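Local coordinates for dihydropteroate synthase (PDB 6Q62), which probably catalyses the condensation of para-aminobenzoate with 6-hydroxymethyl-7,8-dihydropterin diphosphate to form 7,8-dihydropteroate, a step of folate biosynthesis, at residues Val163-Val166 against His167-Leu170. Residues are numbered along the deposited sequence; the frame is centred on the assembly and turned at random.
Sequences VAEV and HRFL
Val166 lies alongside Leu170, one turn further on, and both side chains point the same way. The touch is methyl to methyl, Val166 CG1 to Leu170 CD1 at 3.8 Å. Val166 CG1 stands anti to its own backbone nitrogen (chi1 169°), beside the carbonyl carbon, and this turns it toward the following turn. Leu170 CG also sits 3.4 Å from Val166 O. Both residues are buried; Val166 touches His145, and Leu170 rests on Leu212 of helix 209-212.

On the outer side, Glu165 and Arg168 also run side by side. Their carboxylate and guanidinium planes are only 10° apart, but the charged atoms do not meet: Glu165 OE1 is 4.9 Å from Arg168 NH2. Instead Glu165 CG approaches the guanidinium obliquely, 4.0 Å from both Arg168 NH1 and NH2. The bend of the arginine chain at chi3 (82°) turns this group back toward Glu165 CG.

These residues form the first turns of helix 162-179, one of the outer helices of the TIM barrel of the pterin-binding family. Four i to i+4 backbone bonds join 163-166 to 167-170, among them Leu170 N to Val166 O at 3.0 Å. Glu165 OE2 accepts a hydrogen bond from Asp161 N, while Asp161 OD1 accepts one from Ala164 N; both bonds lie at the helix start. Further along, Phe169 packs edge-to-face with His145.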
loop_
_atom_site.group_PDB
_atom_site.type_symbol
_atom_site.label_atom_id
_atom_site.label_comp_id
_atom_site.label_asym_id
_atom_site.label_seq_id
_atom_site.Cartn_x
_atom_site.Cartn_y
_atom_site.Cartn_z
ATOM N N VAL A 163 17.454 -4.038 -17.405
ATOM C CA VAL A 163 16.843 -5.332 -17.056
ATOM C C VAL A 163 17.716 -6.487 -17.531
ATOM O O VAL A 163 17.948 -7.451 -16.780
ATOM C CB VAL A 163 15.383 -5.442 -17.609
ATOM C CG1 VAL A 163 14.815 -6.863 -17.456
ATOM C CG2 VAL A 163 14.480 -4.437 -16.922
ATOM N N ALA A 164 18.173 -6.404 -18.796
ATOM C CA ALA A 164 19.000 -7.460 -19.366
ATOM C C ALA A 164 20.373 -7.511 -18.672
ATOM O O ALA A 164 20.868 -8.601 -18.402
ATOM C CB ALA A 164 19.171 -7.256 -20.861
ATOM N N GLU A 165 20.951 -6.351 -18.354
ATOM C CA GLU A 165 22.255 -6.245 -17.685
ATOM C C GLU A 165 22.212 -6.803 -16.259
ATOM O O GLU A 165 23.095 -7.576 -15.875
ATOM C CB GLU A 165 22.782 -4.810 -17.738
ATOM C CG GLU A 165 23.336 -4.489 -19.118
ATOM C CD GLU A 165 23.665 -3.039 -19.406
ATOM O OE1 GLU A 165 24.488 -2.450 -18.668
ATOM O OE2 GLU A 165 23.124 -2.500 -20.398
ATOM N N VAL A 166 21.171 -6.430 -15.482
ATOM C CA VAL A 166 20.990 -6.971 -14.129
ATOM C C VAL A 166 20.769 -8.478 -14.186
ATOM O O VAL A 166 21.421 -9.198 -13.437
ATOM C CB VAL A 166 19.882 -6.237 -13.323
ATOM C CG1 VAL A 166 19.530 -6.996 -12.041
ATOM C CG2 VAL A 166 20.295 -4.810 -12.984
ATOM N N HIS A 167 19.911 -8.968 -15.113
ATOM C CA HIS A 167 19.659 -10.409 -15.290
ATOM C C HIS A 167 20.978 -11.140 -15.589
ATOM O O HIS A 167 21.261 -12.153 -14.976
ATOM C CB HIS A 167 18.657 -10.634 -16.457
ATOM C CG HIS A 167 18.247 -12.058 -16.694
ATOM N ND1 HIS A 167 19.022 -12.913 -17.455
ATOM C CD2 HIS A 167 17.103 -12.695 -16.360
ATOM C CE1 HIS A 167 18.355 -14.054 -17.517
ATOM N NE2 HIS A 167 17.193 -13.971 -16.879
ATOM N N ARG A 168 21.768 -10.612 -16.534
ATOM C CA ARG A 168 23.033 -11.218 -16.960
ATOM C C ARG A 168 23.996 -11.302 -15.772
ATOM O O ARG A 168 24.572 -12.360 -15.545
ATOM C CB ARG A 168 23.652 -10.378 -18.102
ATOM C CG ARG A 168 24.954 -10.957 -18.673
ATOM C CD ARG A 168 25.401 -10.186 -19.905
ATOM N NE ARG A 168 26.120 -8.951 -19.573
ATOM C CZ ARG A 168 25.906 -7.767 -20.145
ATOM N NH1 ARG A 168 24.966 -7.630 -21.074
ATOM N NH2 ARG A 168 26.615 -6.708 -19.777
ATOM N N PHE A 169 24.125 -10.197 -14.989
ATOM C CA PHE A 169 24.985 -10.182 -13.807
ATOM C C PHE A 169 24.566 -11.262 -12.794
ATOM O O PHE A 169 25.415 -11.965 -12.262
ATOM C CB PHE A 169 24.993 -8.798 -13.161
ATOM C CG PHE A 169 25.778 -8.720 -11.870
ATOM C CD1 PHE A 169 27.137 -8.429 -11.880
ATOM C CD2 PHE A 169 25.155 -8.928 -10.639
ATOM C CE1 PHE A 169 27.863 -8.322 -10.675
ATOM C CE2 PHE A 169 25.871 -8.804 -9.442
ATOM C CZ PHE A 169 27.225 -8.510 -9.469
ATOM N N LEU A 170 23.257 -11.369 -12.505
ATOM C CA LEU A 170 22.767 -12.357 -11.520
ATOM C C LEU A 170 22.953 -13.792 -11.970
ATOM O O LEU A 170 23.280 -14.632 -11.135
ATOM C CB LEU A 170 21.319 -12.051 -11.119
ATOM C CG LEU A 170 21.210 -10.691 -10.382
ATOM C CD1 LEU A 170 19.759 -10.274 -10.215
ATOM C CD2 LEU A 170 21.956 -10.717 -9.031
#